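Side-chain contacts in hydrogenase maturation factor (Thermoanaerobacter tengcongensis, PDB 3VTH), which probably transfers the carbamoyl group of carbamoyl phosphate, at the cost of ATP, to the C-terminal cysteine of HypE during [NiFe]-hydrogenase maturation: residues 217-220 against 225-228; 312-317 against 325-330; 486-491 against 499-504. One frame throughout, in Å; residues are numbered along the deposited sequence.

Contact 1: 217-220 against 225-228; sequences IVAI and GFHL
Ile220 and His227 form the hydrogen-bonded antiparallel pair of a beta hairpin, strands 218-221 and 226-229, inside the YrdC-like domain. Ile220 N donates to His227 O at 2.8 Å with an N-H...O angle of 169°; in return, His227 N reaches Ile220 O at 3.0 Å. A water gives Ile220 O a second donor, and the same water lies at the edge of the His227 ring, in its plane, 2.9 Å from ND1. The water thus links the backbone carbonyl of Ile220 to the His227 side chain, which has no direct hydrogen bond to 217-220.

Ala219 and Leu228 are the neighbouring non-hydrogen-bonded pair, consistent with close CA-H...O contacts such as Leu228 CA to Val218 O (3.3 Å). Their side chains share a sheet face. There Leu228 CG lies anti to its own carbonyl carbon (chi1 -64°), and the CD2 branch does the touching, 4.0 Å from Ala219 CB. Helix 235-245 covers this apolar patch, with Leu241 touching Ile217 and Leu228. Beyond the pair, the Phe226 ring turns its edge to the carbonyl carbon of Ala219. Outermost, Ile217 passes obliquely over Leu228, with CG2 3.7 Å from Leu228 CD2.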
loop_
_atom_site.group_PDB
_atom_site.type_symbol
_atom_site.label_atom_id
_atom_site.label_comp_id
_atom_site.label_asym_id
_atom_site.label_seq_id
_atom_site.Cartn_x
_atom_site.Cartn_y
_atom_site.Cartn_z
ATOM N N ILE A 217 -2.603 12.039 24.660
ATOM C CA ILE A 217 -2.482 11.843 23.228
ATOM C C ILE A 217 -1.486 12.860 22.692
ATOM O O ILE A 217 -1.639 14.066 22.916
ATOM C CB ILE A 217 -3.839 12.015 22.499
ATOM C CG1 ILE A 217 -4.815 10.905 22.898
ATOM C CG2 ILE A 217 -3.627 11.995 20.984
ATOM C CD1 ILE A 217 -6.262 11.304 22.854
ATOM N N VAL A 218 -0.465 12.367 21.997
ATOM C CA VAL A 218 0.522 13.234 21.381
ATOM C C VAL A 218 0.371 13.223 19.857
ATOM O O VAL A 218 0.238 12.159 19.248
ATOM C CB VAL A 218 1.972 12.852 21.819
ATOM C CG1 VAL A 218 2.091 12.835 23.347
ATOM C CG2 VAL A 218 2.361 11.490 21.295
ATOM N N ALA A 219 0.369 14.405 19.246
ATOM C CA ALA A 219 0.406 14.505 17.791
ATOM C C ALA A 219 1.847 14.736 17.382
ATOM O O ALA A 219 2.469 15.726 17.792
ATOM C CB ALA A 219 -0.506 15.629 17.283
ATOM N N ILE A 220 2.384 13.802 16.598
ATOM C CA ILE A 220 3.802 13.796 16.274
ATOM C C ILE A 220 3.966 14.039 14.788
ATOM O O ILE A 220 3.413 13.293 13.979
ATOM C CB ILE A 220 4.448 12.428 16.644
ATOM C CG1 ILE A 220 4.340 12.178 18.159
ATOM C CG2 ILE A 220 5.888 12.361 16.195
ATOM C CD1 ILE A 220 4.775 10.773 18.591
ATOM N N GLY A 225 3.478 12.803 7.520
ATOM C CA GLY A 225 2.428 13.637 8.079
ATOM C C GLY A 225 2.408 13.464 9.576
ATOM O O GLY A 225 3.372 12.965 10.157
ATOM N N PHE A 226 1.302 13.858 10.198
ATOM C CA PHE A 226 1.165 13.763 11.639
ATOM C C PHE A 226 0.537 12.423 12.014
ATOM O O PHE A 226 -0.317 11.920 11.278
ATOM C CB PHE A 226 0.295 14.914 12.173
ATOM C CG PHE A 226 1.042 16.207 12.316
ATOM C CD1 PHE A 226 1.516 16.615 13.561
ATOM C CD2 PHE A 226 1.327 16.991 11.194
ATOM C CE1 PHE A 226 2.233 17.784 13.698
ATOM C CE2 PHE A 226 2.037 18.180 11.329
ATOM C CZ PHE A 226 2.488 18.575 12.581
ATOM N N HIS A 227 0.952 11.874 13.156
ATOM C CA HIS A 227 0.310 10.703 13.752
ATOM C C HIS A 227 -0.037 10.971 15.213
ATOM O O HIS A 227 0.602 11.796 15.877
ATOM C CB HIS A 227 1.197 9.447 13.612
ATOM C CG HIS A 227 1.362 9.017 12.191
ATOM N ND1 HIS A 227 2.325 9.562 11.363
ATOM C CD2 HIS A 227 0.629 8.182 11.418
ATOM C CE1 HIS A 227 2.200 9.052 10.151
ATOM N NE2 HIS A 227 1.177 8.214 10.156
ATOM N N LEU A 228 -1.062 10.289 15.695
ATOM C CA LEU A 228 -1.498 10.429 17.079
ATOM C C LEU A 228 -1.045 9.187 17.782
ATOM O O LEU A 228 -1.242 8.068 17.274
ATOM C CB LEU A 228 -3.015 10.552 17.168
ATOM C CG LEU A 228 -3.613 11.796 16.514
ATOM C CD1 LEU A 228 -5.054 11.554 16.044
ATOM C CD2 LEU A 228 -3.512 12.988 17.467
HETATM O O HOH W 1 4.296 10.922 12.985
#

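Contact 2: 312-317 against 325-330. With MG (magnesium ion), chain G; APC (diphosphomethylphosphonic acid adenosyl ester), chain F.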
loop_
_atom_site.group_PDB
_atom_site.type_symbol
_atom_site.label_atom_id
_atom_site.label_comp_id
_atom_site.label_asym_id
_atom_site.label_seq_id
_atom_site.Cartn_x
_atom_site.Cartn_y
_atom_site.Cartn_z
ATOM N N PRO A 312 14.570 9.152 13.239
ATOM C CA PRO A 312 15.370 9.287 14.463
ATOM C C PRO A 312 14.575 9.645 15.721
ATOM O O PRO A 312 14.938 9.183 16.809
ATOM C CB PRO A 312 16.364 10.401 14.114
ATOM C CG PRO A 312 16.510 10.270 12.619
ATOM C CD PRO A 312 15.124 9.971 12.138
ATOM N N ILE A 313 13.522 10.459 15.591
ATOM C CA ILE A 313 12.695 10.799 16.756
ATOM C C ILE A 313 12.107 9.569 17.471
ATOM O O ILE A 313 11.882 9.610 18.682
ATOM C CB ILE A 313 11.561 11.807 16.432
ATOM C CG1 ILE A 313 10.687 11.310 15.268
ATOM C CG2 ILE A 313 12.158 13.206 16.139
ATOM C CD1 ILE A 313 9.278 11.938 15.233
ATOM N N HIS A 314 11.834 8.497 16.719
ATOM C CA HIS A 314 11.244 7.286 17.320
ATOM C C HIS A 314 12.265 6.572 18.180
ATOM O O HIS A 314 11.940 6.119 19.282
ATOM C CB HIS A 314 10.720 6.300 16.266
ATOM C CG HIS A 314 9.788 6.904 15.269
ATOM N ND1 HIS A 314 8.701 7.672 15.629
ATOM C CD2 HIS A 314 9.762 6.824 13.920
ATOM C CE1 HIS A 314 8.061 8.063 14.543
ATOM N NE2 HIS A 314 8.683 7.562 13.494
ATOM N N TYR A 315 13.495 6.458 17.679
ATOM C CA TYR A 315 14.570 5.847 18.462
ATOM C C TYR A 315 14.849 6.633 19.729
ATOM O O TYR A 315 15.110 6.049 20.788
ATOM C CB TYR A 315 15.854 5.723 17.640
ATOM C CG TYR A 315 15.766 4.726 16.510
ATOM C CD1 TYR A 315 16.018 3.374 16.727
ATOM C CD2 TYR A 315 15.453 5.142 15.209
ATOM C CE1 TYR A 315 15.949 2.441 15.664
ATOM C CE2 TYR A 315 15.380 4.233 14.159
ATOM C CZ TYR A 315 15.641 2.890 14.397
ATOM O OH TYR A 315 15.577 2.013 13.352
ATOM N N LEU A 316 14.811 7.961 19.617
ATOM C CA LEU A 316 14.984 8.828 20.782
ATOM C C LEU A 316 13.852 8.632 21.802
ATOM O O LEU A 316 14.091 8.491 23.006
ATOM C CB LEU A 316 15.084 10.290 20.347
ATOM C CG LEU A 316 16.343 10.686 19.550
ATOM C CD1 LEU A 316 16.232 12.118 19.026
ATOM C CD2 LEU A 316 17.610 10.498 20.360
ATOM N N LEU A 317 12.619 8.617 21.310
ATOM C CA LEU A 317 11.454 8.419 22.178
ATOM C C LEU A 317 11.519 7.067 22.895
ATOM O O LEU A 317 11.222 6.984 24.089
ATOM C CB LEU A 317 10.149 8.550 21.375
ATOM C CG LEU A 317 8.820 8.459 22.162
ATOM C CD1 LEU A 317 8.785 9.484 23.347
ATOM C CD2 LEU A 317 7.617 8.638 21.229
ATOM N N ILE A 325 3.581 1.934 21.486
ATOM C CA ILE A 325 2.613 3.013 21.308
ATOM C C ILE A 325 1.753 2.848 20.060
ATOM O O ILE A 325 2.244 2.447 19.017
ATOM C CB ILE A 325 3.308 4.393 21.250
ATOM C CG1 ILE A 325 4.381 4.398 20.142
ATOM C CG2 ILE A 325 3.898 4.761 22.637
ATOM C CD1 ILE A 325 5.073 5.749 19.902
ATOM N N VAL A 326 0.476 3.207 20.178
ATOM C CA VAL A 326 -0.407 3.384 19.029
ATOM C C VAL A 326 0.186 4.462 18.130
ATOM O O VAL A 326 0.755 5.436 18.619
ATOM C CB VAL A 326 -1.812 3.823 19.485
ATOM C CG1 VAL A 326 -2.682 4.277 18.299
ATOM C CG2 VAL A 326 -2.484 2.688 20.245
ATOM N N MET A 327 0.096 4.247 16.820
ATOM C CA MET A 327 0.373 5.273 15.839
ATOM C C MET A 327 -0.786 5.220 14.859
ATOM O O MET A 327 -0.911 4.255 14.091
ATOM C CB MET A 327 1.693 4.994 15.102
ATOM C CG MET A 327 2.922 5.230 15.947
ATOM S SD MET A 327 3.149 6.992 16.256
ATOM C CE MET A 327 4.283 7.422 14.930
ATOM N N THR A 328 -1.633 6.239 14.899
ATOM C CA THR A 328 -2.765 6.327 13.990
ATOM C C THR A 328 -2.630 7.666 13.302
ATOM O O THR A 328 -2.026 8.581 13.851
ATOM C CB THR A 328 -4.135 6.152 14.724
ATOM O OG1 THR A 328 -5.197 6.051 13.757
ATOM C CG2 THR A 328 -4.421 7.308 15.674
ATOM N N SER A 329 -3.159 7.789 12.093
ATOM C CA SER A 329 -2.900 8.995 11.330
ATOM C C SER A 329 -3.590 10.193 11.992
ATOM O O SER A 329 -4.677 10.071 12.566
ATOM C CB SER A 329 -3.301 8.815 9.857
ATOM O OG SER A 329 -4.702 8.687 9.730
ATOM N N GLY A 330 -2.913 11.333 11.933
ATOM C CA GLY A 330 -3.362 12.560 12.571
ATOM C C GLY A 330 -4.370 13.298 11.719
ATOM O O GLY A 330 -4.004 14.140 10.893
HETATM MG MG MG G . -5.755 7.048 8.895
HETATM P PG APC F . -8.959 7.140 9.485
HETATM O O1G APC F . -7.591 7.725 9.722
HETATM O O2G APC F . -9.629 6.707 10.767
HETATM O O3G APC F . -9.854 7.974 8.614
HETATM P PB APC F . -7.559 4.794 8.565
HETATM O O1B APC F . -6.501 5.519 7.792
HETATM O O2B APC F . -8.059 3.515 7.924
HETATM O O3B APC F . -8.835 5.772 8.635
HETATM P PA APC F . -5.241 4.484 10.665
HETATM O O1A APC F . -5.100 4.058 12.107
HETATM O O2A APC F . -4.569 5.761 10.309
HETATM C C3A APC F . -7.036 4.499 10.287
HETATM O "O5'" APC F . -4.595 3.387 9.676
HETATM C "C5'" APC F . -4.114 2.115 10.103
HETATM C "C4'" APC F . -4.574 1.066 9.094
HETATM O "O4'" APC F . -3.972 -0.174 9.482
HETATM C "C3'" APC F . -6.093 0.881 9.156
HETATM O "O3'" APC F . -6.666 0.727 7.845
HETATM C "C2'" APC F . -6.259 -0.422 9.909
HETATM O "O2'" APC F . -7.512 -1.073 9.623
HETATM C "C1'" APC F . -4.985 -1.177 9.534
HETATM N N9 APC F . -4.743 -2.135 10.606
HETATM C C8 APC F . -4.255 -1.884 11.851
HETATM N N7 APC F . -4.226 -3.032 12.574
HETATM C C5 APC F . -4.704 -4.018 11.786
HETATM C C6 APC F . -4.958 -5.470 11.914
HETATM N N6 APC F . -4.676 -6.125 13.059
HETATM N N1 APC F . -5.474 -6.120 10.847
HETATM C C2 APC F . -5.749 -5.495 9.684
HETATM N N3 APC F . -5.559 -4.181 9.482
HETATM C C4 APC F . -5.044 -3.418 10.487
HETATM O O HOH W 2 -6.019 8.486 7.223
#
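No hydrogen bond joins the two segments; van der Waals packing does so at two places: Leu317 against Ile325, and His314 against Met327. Leu317 CD2 meets Ile325 CD1 at 4.1 Å, the side chains crossing at a slant. Ile325 extends CD1 to this point with CG1 set between its backbone N and carbonyl carbon (chi1 55°). Met327 is bent at chi2 and again at chi3, which carries its terminal methyl CE up to the imidazole of His314, approaching it obliquely. Helix 312-320 is thereby packed on strand 325-329, with Met255 of the adjoining strand touching His314, Ile325 and Met327.

Metal coordination takes over at the far end of the strand. Ser329 OG binds the magnesium ion at 2.1 Å, and its chi1 of 68° directs it there. The ion is further bound by a water and by one oxygen from each phosphorus group of the ATP analogue: O2A at 2.2 Å, O1B at 2.0 Å and O1G at 2.1 Å. Ser329 OG is also hydrogen-bonded to Asn331 OD1, a second-shell link that would fix its rotation.

Hydrogen bonds hold the alpha group of the analogue. Thr328 OG1 donates to O1A at 2.6 Å, while Ser329 N gives its proton to O2A at 3.0 Å (N-H...O angle 160°), so O2A is gripped by both an amide and the metal. Lys245 NZ binds Thr328 OG1, Ser329 O and the nucleotide.

In the analogue, C3A stands where ATP would have the oxygen bridging the alpha and beta phosphorus atoms. The grip of Ser329 N, Thr328 OG1 and magnesium on the alpha group is likely to polarise its phosphorus, consistent with a reaction that yields AMP and diphosphate.

Contact 3: 486-491 against 499-504. With FE (Fe (III) ion), chain I.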
loop_
_atom_site.group_PDB
_atom_site.type_symbol
_atom_site.label_atom_id
_atom_site.label_comp_id
_atom_site.label_asym_id
_atom_site.label_seq_id
_atom_site.Cartn_x
_atom_site.Cartn_y
_atom_site.Cartn_z
ATOM N N ALA A 486 -10.549 -5.433 -13.785
ATOM C CA ALA A 486 -9.417 -4.629 -13.304
ATOM C C ALA A 486 -8.646 -5.292 -12.155
ATOM O O ALA A 486 -7.417 -5.252 -12.148
ATOM C CB ALA A 486 -9.878 -3.236 -12.905
ATOM N N HIS A 487 -9.350 -5.884 -11.180
ATOM C CA HIS A 487 -8.678 -6.645 -10.099
ATOM C C HIS A 487 -7.781 -7.734 -10.701
ATOM O O HIS A 487 -6.603 -7.870 -10.325
ATOM C CB HIS A 487 -9.699 -7.322 -9.151
ATOM C CG HIS A 487 -10.185 -6.462 -8.021
ATOM N ND1 HIS A 487 -9.337 -5.821 -7.137
ATOM C CD2 HIS A 487 -11.445 -6.198 -7.589
ATOM C CE1 HIS A 487 -10.054 -5.185 -6.225
ATOM N NE2 HIS A 487 -11.337 -5.396 -6.479
ATOM N N ILE A 488 -8.320 -8.520 -11.633
ATOM C CA ILE A 488 -7.538 -9.607 -12.239
ATOM C C ILE A 488 -6.321 -9.048 -12.999
ATOM O O ILE A 488 -5.206 -9.585 -12.888
ATOM C CB ILE A 488 -8.409 -10.521 -13.174
ATOM C CG1 ILE A 488 -9.584 -11.137 -12.410
ATOM C CG2 ILE A 488 -7.565 -11.638 -13.857
ATOM C CD1 ILE A 488 -9.206 -11.853 -11.088
ATOM N N ALA A 489 -6.535 -7.957 -13.741
ATOM C CA ALA A 489 -5.460 -7.342 -14.532
ATOM C C ALA A 489 -4.358 -6.738 -13.657
ATOM O O ALA A 489 -3.188 -6.741 -14.061
ATOM C CB ALA A 489 -6.016 -6.271 -15.463
ATOM N N SER A 490 -4.723 -6.228 -12.478
ATOM C CA SER A 490 -3.730 -5.672 -11.546
ATOM C C SER A 490 -2.703 -6.731 -11.157
ATOM O O SER A 490 -1.501 -6.451 -11.110
ATOM C CB SER A 490 -4.375 -5.019 -10.309
ATOM O OG SER A 490 -4.868 -5.959 -9.354
ATOM N N CYS A 491 -3.180 -7.943 -10.900
ATOM C CA CYS A 491 -2.289 -9.067 -10.617
ATOM C C CYS A 491 -1.509 -9.496 -11.871
ATOM O O CYS A 491 -0.296 -9.699 -11.802
ATOM C CB CYS A 491 -3.079 -10.233 -10.025
ATOM S SG CYS A 491 -2.072 -11.678 -9.700
ATOM N N GLU A 499 -2.140 -12.893 -21.499
ATOM C CA GLU A 499 -2.788 -14.039 -22.133
ATOM C C GLU A 499 -4.065 -14.295 -21.340
ATOM O O GLU A 499 -4.263 -13.707 -20.275
ATOM C CB GLU A 499 -1.887 -15.273 -22.076
ATOM C CG GLU A 499 -1.617 -15.803 -20.642
ATOM C CD GLU A 499 -0.520 -16.859 -20.626
ATOM O OE1 GLU A 499 -0.843 -18.067 -20.529
ATOM O OE2 GLU A 499 0.667 -16.473 -20.736
ATOM N N LYS A 500 -4.933 -15.161 -21.855
ATOM C CA LYS A 500 -6.157 -15.505 -21.148
ATOM C C LYS A 500 -5.857 -16.348 -19.911
ATOM O O LYS A 500 -5.177 -17.360 -19.992
ATOM C CB LYS A 500 -7.138 -16.238 -22.068
ATOM C CG LYS A 500 -7.965 -15.326 -22.976
ATOM C CD LYS A 500 -8.826 -16.171 -23.899
ATOM C CE LYS A 500 -9.123 -15.469 -25.224
ATOM N NZ LYS A 500 -10.267 -14.530 -25.110
ATOM N N VAL A 501 -6.356 -15.908 -18.764
ATOM C CA VAL A 501 -6.198 -16.638 -17.521
ATOM C C VAL A 501 -7.582 -16.901 -16.939
ATOM O O VAL A 501 -8.563 -16.272 -17.351
ATOM C CB VAL A 501 -5.351 -15.827 -16.478
ATOM C CG1 VAL A 501 -3.937 -15.608 -16.981
ATOM C CG2 VAL A 501 -6.009 -14.467 -16.133
ATOM N N ILE A 502 -7.663 -17.824 -15.986
ATOM C CA ILE A 502 -8.858 -17.962 -15.152
ATOM C C ILE A 502 -8.753 -16.952 -14.016
ATOM O O ILE A 502 -7.811 -16.999 -13.227
ATOM C CB ILE A 502 -8.977 -19.393 -14.598
ATOM C CG1 ILE A 502 -9.187 -20.377 -15.764
ATOM C CG2 ILE A 502 -10.094 -19.478 -13.582
ATOM C CD1 ILE A 502 -8.886 -21.850 -15.425
ATOM N N GLY A 503 -9.705 -16.026 -13.949
ATOM C CA GLY A 503 -9.635 -14.923 -13.000
ATOM C C GLY A 503 -10.691 -15.145 -11.934
ATOM O O GLY A 503 -11.878 -15.229 -12.243
ATOM N N ILE A 504 -10.256 -15.267 -10.684
ATOM C CA ILE A 504 -11.176 -15.431 -9.559
ATOM C C ILE A 504 -11.183 -14.097 -8.796
ATOM O O ILE A 504 -10.212 -13.737 -8.143
ATOM C CB ILE A 504 -10.742 -16.626 -8.680
ATOM C CG1 ILE A 504 -10.774 -17.906 -9.550
ATOM C CG2 ILE A 504 -11.632 -16.732 -7.436
ATOM C CD1 ILE A 504 -10.178 -19.128 -8.946
HETATM FE FE FE I . -13.085 -4.595 -5.448
#
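Ile488 reaches Gly503 because its CG1 lies anti to the carbonyl carbon (chi1 -58°) and a chi2 of -51° folds CD1 round onto the strand backbone. CD1 then rests 3.6 Å from Gly503 CA and 3.6 Å from Ile504 N, a methyl laid against the main chain with no hydrogen bond between the segments. The other branch, CG2, is anti to the backbone N and meets Val501 CG2 at 4.0 Å, the two side chains running past each other in opposite directions.

Glycine at position 503 fits this geometry closely: its CA is 3.8 Å from Ile488 CG1, and a CB on the same backbone would stand only 2.8 Å from that atom. The CA atoms of Ile488 and Gly503 are thus able to come within 5.8 Å. Cut back to an alanine, Ile488 would lose both branches, which is likely to open a gap over Gly503 and leave Val501 CG2 without its methyl partner on the helix.

The contact lays helix 483-494 across strand 501-507, their local axes at 121°, in the Kae1-like part of the protein, which belongs to the actin-ATPase clan. In the sheet that strand runs between 517-525 and 696-700, and Cys525 and Val698 pack against Ile488 and Val501 respectively.

Both elements also feed the iron site. One residue before Ile488, His487 takes no part in the strand contact and binds the Fe (III) ion through NE2 at 2.2 Å; His483 from the same helix, Asp507 at the end of the strand, and Asp734 are its other protein ligands, and the bound nucleotide analogue AP2 touches His487.

Overall arrangement
From the N terminus, contact 1 comes first and closes a beta hairpin, with four residues between its segments. Contact 2 follows; seven residues separate its segments, the first three still in helix 312-320. Contact 3, reaching strand 501-507, likewise has seven residues between its segments, three of them the end of helix 483-494. The three are in series, neither nested nor crossed. Contacts 1 and 2, with centres about 8 Å apart, share the YrdC-like domain: strands 226-229 and 325-329 are sheet neighbours, with Leu228 N probably hydrogen-bonded to Thr328 O at 2.7 Å. Contact 3 belongs to the Kae1-like region, its centre about 40 Å from that of contact 1, across the chain's centre.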